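Local coordinates for NOL1/NOP2/sun family protein (Enterococcus faecium, PDB 3M4X) that probably transfers methyl groups to ribosomal RNA, using a Rossmann-like methyltransferase core that is joined to a C-terminal PUA-like RNA-binding domain, at residues S35-F40 and K289-G294; I245-V250 and G274-L279; Y253-E258 and A298-H303; E340-L345 and L352-E357; T370-G375 and S385-L390. All blocks are in the same frame, centred on the assembly; numbering follows the deposited sequence.

Contact 1: residues S35-F40 and K289-G294; sequences SVKKGF and KDQGEG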
# COMPACT_ATOMS: atom_id res chain seq x y z
N SER A 35 -16.02 19.73 -4.18
CA SER A 35 -15.34 19.35 -2.95
C SER A 35 -14.38 18.18 -3.15
O SER A 35 -14.74 17.19 -3.76
CB SER A 35 -16.37 18.89 -1.94
OG SER A 35 -17.36 18.11 -2.59
N VAL A 36 -13.18 18.30 -2.59
CA VAL A 36 -12.26 17.15 -2.55
C VAL A 36 -12.86 16.02 -1.71
O VAL A 36 -13.23 16.22 -0.56
CB VAL A 36 -10.91 17.54 -1.94
CG1 VAL A 36 -10.11 16.29 -1.58
CG2 VAL A 36 -10.14 18.42 -2.90
N LYS A 37 -12.94 14.84 -2.31
CA LYS A 37 -13.51 13.66 -1.66
C LYS A 37 -12.50 13.02 -0.71
O LYS A 37 -11.31 12.95 -1.01
CB LYS A 37 -13.95 12.63 -2.71
CG LYS A 37 -14.71 13.20 -3.90
CD LYS A 37 -15.99 13.90 -3.47
CE LYS A 37 -16.83 14.24 -4.68
NZ LYS A 37 -17.88 15.25 -4.39
N LYS A 38 -12.98 12.54 0.42
CA LYS A 38 -12.10 11.93 1.41
C LYS A 38 -12.60 10.54 1.79
O LYS A 38 -13.81 10.32 1.90
CB LYS A 38 -11.98 12.85 2.62
CG LYS A 38 -11.49 14.25 2.26
CD LYS A 38 -11.71 15.28 3.38
CE LYS A 38 -13.11 15.90 3.34
NZ LYS A 38 -13.39 16.84 4.48
N GLY A 39 -11.66 9.61 1.99
CA GLY A 39 -12.02 8.24 2.28
C GLY A 39 -10.94 7.49 3.04
O GLY A 39 -9.83 7.98 3.22
N PHE A 40 -11.28 6.29 3.48
CA PHE A 40 -10.33 5.41 4.13
C PHE A 40 -10.84 4.00 4.01
O PHE A 40 -11.97 3.79 3.60
CB PHE A 40 -10.15 5.78 5.62
CG PHE A 40 -11.39 5.60 6.46
CD1 PHE A 40 -11.55 4.45 7.22
CD2 PHE A 40 -12.37 6.58 6.50
CE1 PHE A 40 -12.69 4.29 8.01
CE2 PHE A 40 -13.51 6.42 7.28
CZ PHE A 40 -13.67 5.28 8.04
N LYS A 289 -18.53 13.94 -13.08
CA LYS A 289 -19.33 12.83 -13.59
C LYS A 289 -19.41 11.70 -12.58
O LYS A 289 -20.48 11.17 -12.30
CB LYS A 289 -18.69 12.28 -14.87
CG LYS A 289 -19.53 12.36 -16.12
CD LYS A 289 -18.89 11.52 -17.21
CE LYS A 289 -19.72 11.45 -18.49
NZ LYS A 289 -19.15 10.43 -19.43
N ASP A 290 -18.25 11.33 -12.05
CA ASP A 290 -18.10 10.18 -11.18
C ASP A 290 -17.75 10.64 -9.79
O ASP A 290 -17.64 11.84 -9.53
CB ASP A 290 -16.99 9.27 -11.69
CG ASP A 290 -17.18 8.87 -13.13
OD1 ASP A 290 -18.25 8.31 -13.45
OD2 ASP A 290 -16.27 9.12 -13.94
N GLN A 291 -17.55 9.69 -8.88
CA GLN A 291 -17.10 10.01 -7.54
C GLN A 291 -15.59 10.11 -7.51
O GLN A 291 -14.90 9.38 -8.21
CB GLN A 291 -17.60 8.95 -6.56
CG GLN A 291 -19.08 9.09 -6.29
CD GLN A 291 -19.45 10.53 -6.03
OE1 GLN A 291 -18.75 11.25 -5.30
NE2 GLN A 291 -20.55 10.99 -6.63
N GLY A 292 -15.06 11.04 -6.71
CA GLY A 292 -13.63 11.15 -6.55
C GLY A 292 -12.94 12.19 -7.42
O GLY A 292 -13.57 12.87 -8.23
N GLU A 293 -11.63 12.26 -7.27
CA GLU A 293 -10.84 13.36 -7.80
C GLU A 293 -10.48 13.27 -9.28
O GLU A 293 -10.45 14.28 -9.99
CB GLU A 293 -9.59 13.53 -6.94
CG GLU A 293 -9.92 14.02 -5.54
CD GLU A 293 -10.73 15.31 -5.58
OE1 GLU A 293 -11.88 15.32 -5.07
OE2 GLU A 293 -10.23 16.30 -6.14
N GLY A 294 -10.23 12.06 -9.76
CA GLY A 294 -9.79 11.89 -11.13
C GLY A 294 -8.67 10.87 -11.23
O GLY A 294 -7.63 11.00 -10.59
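Glu293 OE1 is gripped by two groups: the backbone N of Lys37 gives it a hydrogen bond of 3.0 Å, and Arg192 makes a salt bridge to the same oxygen. The amide proton points well at the oxygen (159°), although it comes from above the carboxylate plane, 38° out of it. Glu293 bends at chi2 (-55°), which turns its CD back toward residues 35-37, and the Glu293 and Val36 side chains cross at about a right angle. There OE1 lies only 3.1 Å from Val36 CA, while OE2 meets Val36 CG2 at 3.9 Å.

The aliphatic part of Lys37 runs over the other loop. Its CG rests 3.5 Å from Gly292 CA; the backbone angles there would press a CB against the carbonyl O of Gln291. Farther out, Lys37 CE touches Gln291 OE1 at 3.6 Å, and NZ makes a weak hydrogen bond to Ser35 OG. Tyr66 adds a hydrogen bond to the carbonyl of Gln291. The contact thus joins the lead-in to strand 39-41 of the N-terminal region to the loop between strands 283-285 and 295-302 of the methyltransferase core. With Arg192 and an amide both directed at one buried oxygen, Glu293 is probably held as the anion, while the Lys37 ammonium contributes at most a distant charge, its NZ being 6.0 Å from OE1.

Contact 2: residues I245-V250 and G274-L279; sequences IISWLV and GSVAGL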
# COMPACT_ATOMS: atom_id res chain seq x y z
N ILE A 245 -0.43 6.15 -23.84
CA ILE A 245 0.44 5.18 -23.16
C ILE A 245 -0.03 3.73 -23.37
O ILE A 245 0.78 2.85 -23.68
CB ILE A 245 0.55 5.47 -21.65
CG1 ILE A 245 1.50 6.64 -21.42
CG2 ILE A 245 1.05 4.24 -20.90
CD1 ILE A 245 2.89 6.44 -22.02
N ILE A 246 -1.33 3.48 -23.21
CA ILE A 246 -1.88 2.15 -23.48
C ILE A 246 -1.73 1.70 -24.95
O ILE A 246 -1.49 0.53 -25.22
CB ILE A 246 -3.35 2.04 -23.05
CG1 ILE A 246 -3.54 2.56 -21.62
CG2 ILE A 246 -3.82 0.59 -23.14
CD1 ILE A 246 -2.69 1.83 -20.62
N SER A 247 -1.89 2.63 -25.89
CA SER A 247 -1.69 2.33 -27.30
C SER A 247 -0.25 1.94 -27.52
O SER A 247 0.05 0.93 -28.14
CB SER A 247 -2.02 3.55 -28.17
OG SER A 247 -3.34 4.00 -27.92
N TRP A 248 0.65 2.78 -27.03
CA TRP A 248 2.07 2.53 -27.10
C TRP A 248 2.42 1.14 -26.54
O TRP A 248 3.20 0.40 -27.16
CB TRP A 248 2.82 3.63 -26.34
CG TRP A 248 4.30 3.42 -26.31
CD1 TRP A 248 5.19 3.76 -27.29
CD2 TRP A 248 5.07 2.84 -25.25
NE1 TRP A 248 6.46 3.42 -26.90
CE2 TRP A 248 6.42 2.85 -25.66
CE3 TRP A 248 4.74 2.30 -24.00
CZ2 TRP A 248 7.44 2.36 -24.85
CZ3 TRP A 248 5.76 1.81 -23.20
CH2 TRP A 248 7.10 1.83 -23.64
N LEU A 249 1.85 0.79 -25.39
CA LEU A 249 2.05 -0.56 -24.83
C LEU A 249 1.60 -1.65 -25.80
O LEU A 249 2.32 -2.60 -26.06
CB LEU A 249 1.31 -0.73 -23.50
CG LEU A 249 1.95 -0.14 -22.25
CD1 LEU A 249 1.03 -0.27 -21.02
CD2 LEU A 249 3.28 -0.82 -22.01
N VAL A 250 0.38 -1.50 -26.33
CA VAL A 250 -0.20 -2.49 -27.23
C VAL A 250 0.55 -2.59 -28.56
O VAL A 250 0.62 -3.65 -29.18
CB VAL A 250 -1.69 -2.19 -27.51
CG1 VAL A 250 -2.23 -3.06 -28.65
CG2 VAL A 250 -2.52 -2.37 -26.25
N GLY A 274 -6.75 7.41 -28.47
CA GLY A 274 -5.67 6.44 -28.62
C GLY A 274 -5.47 6.02 -30.06
O GLY A 274 -5.97 6.69 -30.98
N SER A 275 -4.75 4.92 -30.28
CA SER A 275 -4.57 4.41 -31.63
C SER A 275 -4.70 2.90 -31.75
O SER A 275 -4.25 2.32 -32.73
CB SER A 275 -3.23 4.86 -32.23
OG SER A 275 -2.13 4.40 -31.48
N VAL A 276 -5.32 2.26 -30.76
CA VAL A 276 -5.53 0.81 -30.83
C VAL A 276 -6.94 0.48 -30.37
O VAL A 276 -7.60 1.31 -29.77
CB VAL A 276 -4.51 0.02 -29.97
CG1 VAL A 276 -3.09 0.38 -30.38
CG2 VAL A 276 -4.73 0.29 -28.47
N ALA A 277 -7.38 -0.74 -30.64
CA ALA A 277 -8.70 -1.19 -30.22
C ALA A 277 -8.74 -1.41 -28.71
O ALA A 277 -7.69 -1.44 -28.06
CB ALA A 277 -9.05 -2.49 -30.94
N GLY A 278 -9.94 -1.55 -28.17
CA GLY A 278 -10.15 -1.97 -26.79
C GLY A 278 -10.04 -0.93 -25.70
O GLY A 278 -10.19 -1.24 -24.52
N LEU A 279 -9.75 0.31 -26.08
CA LEU A 279 -9.54 1.39 -25.12
C LEU A 279 -10.75 1.65 -24.20
O LEU A 279 -10.61 2.16 -23.09
CB LEU A 279 -9.15 2.66 -25.87
CG LEU A 279 -7.67 3.07 -25.89
CD1 LEU A 279 -6.75 2.02 -25.30
CD2 LEU A 279 -7.21 3.49 -27.29
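Ser247, Ile246 and Leu279, all buried, form the tight part of this contact in the Rossmann-like methyltransferase core, the packing of helix 243-252 against the loop between strands 267-268 and 283-285. The hydroxyl of Ser247 receives the backbone N-H of Ser275 at 2.9 Å from N to OG, in a nearly straight bond of 164°. Its own proton goes back along the helix to the carbonyl O of Glu243. A chi1 of -57° sets OG beside the backbone N of Ser247, where it meets both partners. Gly274 has no side chain, and its CA can therefore lie 3.4 Å from the same OG.

Leu279 closes the inner side. Its CD1 lies 3.9 Å from Ile246 CG2, the two side chains sliding past each other in opposite directions, and its CD2 approaches the Ser247 hydroxyl. Ile257 of strand 255-258 is touched by Ile246, Val250 and Leu279 together, which continues this apolar patch into the sheet. The solvent side is looser. There the partly exposed Val250 and Val276 cross obliquely, CG1 to CG1 at 3.9 Å, while Val276 CG2 reaches Ser247 CA at 3.8 Å. Ser275 is exposed; its OG bonds to Glu251 OE2 and rests 3.4 Å from Ser247 CB.

Contact 3: residues Y253-E258 and A298-H303; sequences YPVTIE and AKLTFH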
# COMPACT_ATOMS: atom_id res chain seq x y z
N TYR A 253 4.42 -4.16 -27.46
CA TYR A 253 4.54 -5.35 -26.64
C TYR A 253 3.40 -6.34 -26.86
O TYR A 253 2.27 -5.95 -27.18
CB TYR A 253 4.58 -4.97 -25.17
CG TYR A 253 5.73 -4.09 -24.80
CD1 TYR A 253 5.62 -2.72 -24.85
CD2 TYR A 253 6.95 -4.64 -24.41
CE1 TYR A 253 6.68 -1.91 -24.50
CE2 TYR A 253 8.02 -3.84 -24.06
CZ TYR A 253 7.88 -2.47 -24.10
OH TYR A 253 8.94 -1.66 -23.75
N PRO A 254 3.70 -7.63 -26.67
CA PRO A 254 2.63 -8.64 -26.78
C PRO A 254 1.69 -8.57 -25.57
O PRO A 254 1.65 -9.50 -24.76
CB PRO A 254 3.40 -9.97 -26.79
CG PRO A 254 4.72 -9.67 -26.13
CD PRO A 254 5.03 -8.23 -26.45
N VAL A 255 0.93 -7.49 -25.46
CA VAL A 255 -0.01 -7.32 -24.35
C VAL A 255 -1.45 -7.13 -24.85
O VAL A 255 -1.69 -6.54 -25.90
CB VAL A 255 0.35 -6.10 -23.48
CG1 VAL A 255 1.71 -6.30 -22.82
CG2 VAL A 255 0.32 -4.80 -24.33
N THR A 256 -2.41 -7.62 -24.07
CA THR A 256 -3.82 -7.46 -24.41
C THR A 256 -4.49 -6.59 -23.36
O THR A 256 -4.21 -6.71 -22.17
CB THR A 256 -4.54 -8.82 -24.50
OG1 THR A 256 -4.22 -9.60 -23.35
CG2 THR A 256 -4.09 -9.58 -25.74
N ILE A 257 -5.37 -5.70 -23.81
CA ILE A 257 -6.18 -4.90 -22.89
C ILE A 257 -7.27 -5.79 -22.30
O ILE A 257 -7.95 -6.52 -23.01
CB ILE A 257 -6.86 -3.69 -23.58
CG1 ILE A 257 -5.84 -2.85 -24.37
CG2 ILE A 257 -7.60 -2.84 -22.55
CD1 ILE A 257 -6.45 -1.57 -25.00
N GLU A 258 -7.45 -5.70 -21.00
CA GLU A 258 -8.36 -6.59 -20.31
C GLU A 258 -9.50 -5.84 -19.61
O GLU A 258 -9.38 -4.65 -19.27
CB GLU A 258 -7.56 -7.42 -19.30
CG GLU A 258 -7.88 -8.90 -19.31
CD GLU A 258 -7.27 -9.64 -20.48
OE1 GLU A 258 -6.18 -9.24 -20.94
OE2 GLU A 258 -7.87 -10.63 -20.93
N ALA A 298 -5.84 1.05 -16.24
CA ALA A 298 -5.91 0.04 -17.27
C ALA A 298 -5.31 -1.28 -16.77
O ALA A 298 -4.33 -1.29 -16.01
CB ALA A 298 -5.18 0.52 -18.54
N LYS A 299 -5.91 -2.40 -17.16
CA LYS A 299 -5.35 -3.71 -16.83
C LYS A 299 -4.98 -4.46 -18.12
O LYS A 299 -5.79 -4.56 -19.02
CB LYS A 299 -6.33 -4.55 -16.01
CG LYS A 299 -5.79 -5.93 -15.65
CD LYS A 299 -6.68 -6.64 -14.62
CE LYS A 299 -8.03 -6.96 -15.21
NZ LYS A 299 -8.85 -7.88 -14.36
N LEU A 300 -3.76 -4.98 -18.18
CA LEU A 300 -3.30 -5.70 -19.36
C LEU A 300 -2.70 -7.04 -18.99
O LEU A 300 -2.20 -7.22 -17.88
CB LEU A 300 -2.24 -4.87 -20.11
CG LEU A 300 -2.76 -3.50 -20.55
CD1 LEU A 300 -2.24 -2.40 -19.63
CD2 LEU A 300 -2.38 -3.23 -22.01
N THR A 301 -2.74 -7.98 -19.94
CA THR A 301 -2.06 -9.24 -19.79
C THR A 301 -0.85 -9.29 -20.72
O THR A 301 -0.93 -8.93 -21.90
CB THR A 301 -2.99 -10.41 -20.14
OG1 THR A 301 -4.09 -10.45 -19.23
CG2 THR A 301 -2.24 -11.72 -20.05
N PHE A 302 0.28 -9.72 -20.18
CA PHE A 302 1.50 -9.88 -20.97
C PHE A 302 1.63 -11.33 -21.46
O PHE A 302 1.48 -12.26 -20.68
CB PHE A 302 2.71 -9.51 -20.10
CG PHE A 302 4.03 -9.81 -20.71
CD1 PHE A 302 4.51 -9.06 -21.77
CD2 PHE A 302 4.82 -10.85 -20.21
CE1 PHE A 302 5.75 -9.32 -22.33
CE2 PHE A 302 6.04 -11.13 -20.77
CZ PHE A 302 6.51 -10.36 -21.83
N HIS A 303 1.89 -11.51 -22.76
CA HIS A 303 1.94 -12.85 -23.34
C HIS A 303 3.32 -13.27 -23.82
O HIS A 303 3.49 -14.35 -24.39
CB HIS A 303 0.91 -12.97 -24.47
CG HIS A 303 -0.49 -12.71 -24.02
ND1 HIS A 303 -1.30 -13.69 -23.50
CD2 HIS A 303 -1.20 -11.56 -23.95
CE1 HIS A 303 -2.47 -13.17 -23.17
NE2 HIS A 303 -2.43 -11.87 -23.43
O HOH W 1 -8.23 -2.20 -18.81
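Val255 and Leu300 make the apolar centre of this antiparallel pairing, with Val255 CG2 3.9 Å from Leu300 CD2. The same Leu300 CD2 also nears Ile257 CG1, and on the other flank Val255 CG1 comes to the edge of the Phe302 ring, 4.1 Å from CD1. These side chains share one face of the sheet, where helix 243-252 lays Leu249 on Leu300. Between the strands, Thr256 and Thr301 form a hydrogen-bonded pair, with N-to-O distances of 2.9 Å (Thr256 N to Thr301 O) and 3.0 Å (Thr301 N to Thr256 O). Beyond it, the carbonyl O of Pro254, the centre of an inverse gamma turn, accepts the N-H of His303.

Thr256 OG1 lies in the plane of the His303 ring, at its edge, and is hydrogen-bonded to NE2 at 2.9 Å. Thr301 OG1 donates to Glu258 OE1 at 3.0 Å from far above the carboxylate plane (73° out of it), and Gln229 NE2 bonds to that same hydroxyl. Strands 255-258 and 298-302 thus turn Thr256, Glu258 and Thr301 to a polar face. There the Glu258 carboxylate, whose OE1 is 5.2 Å from His303 NE2, may favour a protonated histidine.

Contact 4: residues E340-L345 and L352-E357; sequences EATGRL and LWEVPE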
# COMPACT_ATOMS: atom_id res chain seq x y z
N GLU A 340 4.85 -19.55 15.77
CA GLU A 340 5.79 -20.34 15.00
C GLU A 340 6.00 -19.75 13.61
O GLU A 340 5.04 -19.49 12.88
CB GLU A 340 5.31 -21.79 14.90
CG GLU A 340 6.28 -22.74 14.22
CD GLU A 340 6.04 -24.19 14.59
OE1 GLU A 340 4.92 -24.53 15.05
OE2 GLU A 340 6.97 -25.01 14.43
N ALA A 341 7.26 -19.55 13.24
CA ALA A 341 7.62 -18.89 11.98
C ALA A 341 7.27 -19.73 10.76
O ALA A 341 7.35 -20.96 10.81
CB ALA A 341 9.10 -18.55 11.98
N THR A 342 6.90 -19.07 9.67
CA THR A 342 6.61 -19.76 8.42
C THR A 342 7.70 -19.56 7.35
O THR A 342 8.04 -20.49 6.62
CB THR A 342 5.22 -19.35 7.85
OG1 THR A 342 4.26 -20.36 8.19
CG2 THR A 342 5.26 -19.20 6.34
N GLY A 343 8.25 -18.35 7.25
CA GLY A 343 9.32 -18.08 6.31
C GLY A 343 10.69 -18.35 6.91
O GLY A 343 10.78 -18.94 7.99
N ARG A 344 11.74 -17.91 6.24
CA ARG A 344 13.11 -18.13 6.72
C ARG A 344 13.50 -17.10 7.76
O ARG A 344 13.15 -15.93 7.64
CB ARG A 344 14.10 -18.08 5.56
CG ARG A 344 13.57 -18.63 4.26
CD ARG A 344 14.69 -19.19 3.40
NE ARG A 344 15.69 -18.19 3.04
CZ ARG A 344 16.97 -18.46 2.83
NH1 ARG A 344 17.42 -19.71 2.95
NH2 ARG A 344 17.82 -17.49 2.50
N LEU A 345 14.25 -17.51 8.78
CA LEU A 345 14.66 -16.57 9.82
C LEU A 345 16.07 -16.06 9.58
O LEU A 345 17.03 -16.82 9.59
CB LEU A 345 14.54 -17.21 11.21
CG LEU A 345 13.15 -17.72 11.58
CD1 LEU A 345 13.22 -18.61 12.81
CD2 LEU A 345 12.18 -16.57 11.80
N LEU A 352 15.81 -9.66 14.02
CA LEU A 352 15.32 -10.94 13.51
C LEU A 352 14.18 -10.72 12.51
O LEU A 352 13.21 -10.03 12.81
CB LEU A 352 14.85 -11.81 14.67
CG LEU A 352 14.42 -13.24 14.37
CD1 LEU A 352 15.58 -14.02 13.74
CD2 LEU A 352 13.96 -13.93 15.64
N TRP A 353 14.30 -11.31 11.33
CA TRP A 353 13.31 -11.13 10.28
C TRP A 353 12.80 -12.47 9.85
O TRP A 353 13.53 -13.46 9.82
CB TRP A 353 13.93 -10.45 9.06
CG TRP A 353 14.26 -9.03 9.27
CD1 TRP A 353 15.44 -8.51 9.70
CD2 TRP A 353 13.40 -7.92 9.02
NE1 TRP A 353 15.37 -7.14 9.76
CE2 TRP A 353 14.11 -6.75 9.35
CE3 TRP A 353 12.08 -7.79 8.57
CZ2 TRP A 353 13.56 -5.48 9.24
CZ3 TRP A 353 11.54 -6.53 8.46
CH2 TRP A 353 12.27 -5.40 8.79
N GLU A 354 11.53 -12.51 9.46
CA GLU A 354 10.98 -13.71 8.87
C GLU A 354 10.65 -13.34 7.45
O GLU A 354 9.80 -12.48 7.21
CB GLU A 354 9.73 -14.17 9.62
CG GLU A 354 9.03 -15.35 8.99
CD GLU A 354 7.80 -15.77 9.76
OE1 GLU A 354 7.70 -15.41 10.95
OE2 GLU A 354 6.93 -16.45 9.18
N VAL A 355 11.34 -13.98 6.51
CA VAL A 355 11.28 -13.61 5.10
C VAL A 355 10.53 -14.67 4.31
O VAL A 355 10.76 -15.86 4.50
CB VAL A 355 12.69 -13.47 4.51
CG1 VAL A 355 12.63 -12.84 3.13
CG2 VAL A 355 13.55 -12.62 5.43
N PRO A 356 9.63 -14.24 3.42
CA PRO A 356 8.85 -15.21 2.65
C PRO A 356 9.76 -16.09 1.82
O PRO A 356 10.84 -15.68 1.39
CB PRO A 356 8.00 -14.32 1.74
CG PRO A 356 7.92 -13.03 2.46
CD PRO A 356 9.25 -12.86 3.10
N GLU A 357 9.33 -17.32 1.60
CA GLU A 357 10.16 -18.27 0.90
C GLU A 357 10.29 -17.85 -0.56
O GLU A 357 11.25 -18.21 -1.22
CB GLU A 357 9.56 -19.67 1.01
CG GLU A 357 10.59 -20.76 0.92
CD GLU A 357 11.58 -20.70 2.06
OE1 GLU A 357 11.17 -20.36 3.19
OE2 GLU A 357 12.77 -20.99 1.83
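The beta hairpin of strands 344-348 and 351-355, in the first C-terminal domain, begins here with Arg344 and Val355 as an antiparallel hydrogen-bonded pair. Arg344 N meets Val355 O at 2.9 Å, and Val355 N returns a bond to Arg344 O. Glu354 reaches out to the backbone of residues 342-343, ahead of strand 344-348. Its CG is anti to the backbone N (chi1 175°), and the chain stays extended to CD. OE2 then accepts two successive backbone N-H groups: Thr342 N at 2.7 Å and Gly343 N at 3.0 Å. Both donors come from the same face of the carboxylate, the first 61° out of its plane, the second 33° out and on the anti side. OE1 is hydrogen-bonded to Tyr339 OH and has Ala341 CB 3.6 Å away. Gly343, bare of CB, lets its CA come within 3.2 Å of Val355 O. Leu345 CB meets Leu352 CD1 at 4.2 Å, and its CD2 lies by Glu354 CB.

On the exposed side, Arg344 and Glu357 cross at about a right angle. The carboxylate meets the aliphatic stem, OE1 at CG and OE2 at CD (3.1 Å from Arg344 CD to Glu357 OE2), while NE stays 4.2 Å from OE2, beyond a salt bridge. The two glutamates differ: the charge of buried Glu354 is probably spread over two amides and a phenol, whereas Glu357 probably has no more than a loose electrostatic attraction to the guanidinium.

Contact 5: residues T370-G375 and S385-L390; sequences TGLHLG and SYALAL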
# COMPACT_ATOMS: atom_id res chain seq x y z
N THR A 370 12.35 -6.32 5.27
CA THR A 370 12.53 -7.66 4.73
C THR A 370 11.58 -8.67 5.36
O THR A 370 11.99 -9.49 6.18
CB THR A 370 13.99 -8.14 4.95
OG1 THR A 370 14.89 -7.22 4.34
CG2 THR A 370 14.20 -9.50 4.33
N GLY A 371 10.31 -8.61 4.99
CA GLY A 371 9.32 -9.52 5.55
C GLY A 371 8.80 -9.06 6.91
O GLY A 371 8.53 -7.88 7.12
N LEU A 372 8.65 -10.00 7.83
CA LEU A 372 8.13 -9.65 9.15
C LEU A 372 9.27 -9.48 10.14
O LEU A 372 10.04 -10.41 10.39
CB LEU A 372 7.13 -10.69 9.65
CG LEU A 372 6.50 -10.39 11.03
CD1 LEU A 372 5.63 -9.12 10.98
CD2 LEU A 372 5.70 -11.59 11.57
N HIS A 373 9.36 -8.28 10.69
CA HIS A 373 10.31 -7.99 11.76
C HIS A 373 9.80 -8.61 13.07
O HIS A 373 8.80 -8.15 13.63
CB HIS A 373 10.45 -6.48 11.90
CG HIS A 373 11.37 -6.06 13.00
ND1 HIS A 373 12.46 -6.81 13.38
CD2 HIS A 373 11.36 -4.97 13.81
CE1 HIS A 373 13.09 -6.20 14.37
NE2 HIS A 373 12.44 -5.08 14.65
N LEU A 374 10.48 -9.65 13.56
CA LEU A 374 10.01 -10.39 14.72
C LEU A 374 10.44 -9.76 16.05
O LEU A 374 9.69 -9.79 17.03
CB LEU A 374 10.49 -11.84 14.66
CG LEU A 374 9.91 -12.70 13.53
CD1 LEU A 374 10.60 -14.04 13.45
CD2 LEU A 374 8.41 -12.88 13.68
N GLY A 375 11.64 -9.20 16.07
CA GLY A 375 12.16 -8.54 17.25
C GLY A 375 13.66 -8.31 17.18
O GLY A 375 14.29 -8.56 16.15
N SER A 385 8.88 -7.44 18.59
CA SER A 385 8.74 -6.15 17.92
C SER A 385 7.31 -5.63 17.85
O SER A 385 6.34 -6.38 17.99
CB SER A 385 9.26 -6.25 16.50
OG SER A 385 8.42 -7.13 15.77
N TYR A 386 7.21 -4.34 17.58
CA TYR A 386 5.96 -3.67 17.28
C TYR A 386 5.31 -4.33 16.07
O TYR A 386 4.11 -4.58 16.06
CB TYR A 386 6.27 -2.20 16.99
CG TYR A 386 5.07 -1.28 16.84
CD1 TYR A 386 4.15 -1.14 17.86
CD2 TYR A 386 4.90 -0.52 15.70
CE1 TYR A 386 3.07 -0.28 17.74
CE2 TYR A 386 3.83 0.35 15.57
CZ TYR A 386 2.92 0.46 16.59
OH TYR A 386 1.85 1.32 16.48
N ALA A 387 6.12 -4.64 15.06
CA ALA A 387 5.60 -5.25 13.84
C ALA A 387 4.86 -6.55 14.15
O ALA A 387 3.77 -6.80 13.63
CB ALA A 387 6.73 -5.49 12.83
N LEU A 388 5.47 -7.39 14.99
CA LEU A 388 4.91 -8.68 15.33
C LEU A 388 3.58 -8.51 16.06
O LEU A 388 2.57 -9.15 15.72
CB LEU A 388 5.91 -9.49 16.17
CG LEU A 388 5.42 -10.83 16.73
CD1 LEU A 388 4.83 -11.70 15.65
CD2 LEU A 388 6.54 -11.56 17.44
N ALA A 389 3.57 -7.62 17.05
CA ALA A 389 2.33 -7.26 17.73
C ALA A 389 1.21 -6.93 16.74
O ALA A 389 0.11 -7.47 16.83
CB ALA A 389 2.56 -6.09 18.70
N LEU A 390 1.51 -6.04 15.79
CA LEU A 390 0.52 -5.55 14.83
C LEU A 390 0.19 -6.52 13.68
O LEU A 390 -0.73 -6.27 12.91
CB LEU A 390 0.94 -4.19 14.27
CG LEU A 390 0.41 -3.02 15.12
CD1 LEU A 390 0.90 -3.11 16.57
CD2 LEU A 390 0.78 -1.68 14.52
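Strand 372-375 crosses helix 386-390 with their directions 113° apart and their axes 6.6 Å apart at the closest, and Ser385 is the N-cap that joins the two. The backbone N of Ser385 donates to Leu374 O at 2.9 Å, approaching from above the carbonyl plane by 41°. Its hydroxyl does the capping: with chi1 at 66°, OG lies between the backbone N and the carbonyl carbon, where it accepts from Leu388 N at 3.1 Å. The same hydroxyl gives its proton to His373 O, although the modelled separation is so short that its exact length is doubtful. The hydroxyl thus appears to link the first helical turn to the strand, while the bond from Ser385 N to Leu374 O does so independently.

Beside these bonds, Ser385 CB lies over one face of the His373 imidazole, offset toward the rim, in a CH-pi contact of 3.9 Å to the ring centroid. The ring is also met by those of Trp353 and His351, and its ND1 makes a weak hydrogen bond to Leu352 O. Ala387 CB sits on the strand, 3.5 Å from His373 O. Leucines finish the interface in this first C-terminal domain. Leu372 and Leu388 cross at about a right angle, and Leu388 CD1 touches both Leu372 CD2 at 4.2 Å and Leu374 CD2 at 4.3 Å, while Leu388 CD2 rests 3.6 Å from Leu374 O.

Overall arrangement
Contacts 2 and 3 are neighbours, their centres about 10 Å apart: helix 243-252 leads into strand 255-258, and both pack apolar groups around Ile257 in the methyltransferase core. Contacts 4 and 5 pair likewise, about 11 Å apart, through adjacent strands 351-355 and 372-378 of the four-stranded sheet of the first C-terminal domain. Contact 1, joining the N-terminal region to the methyltransferase core, packs against none of the others, but its segment 289-294 runs on toward 298-303 of contact 3. Contact 5 is the buried one; the others are partly buried. Charge enters mainly in contacts 1, 3 and 4 through glutamates, whereas contacts 2 and 5 turn on serine hydroxyls set among apolar side chains.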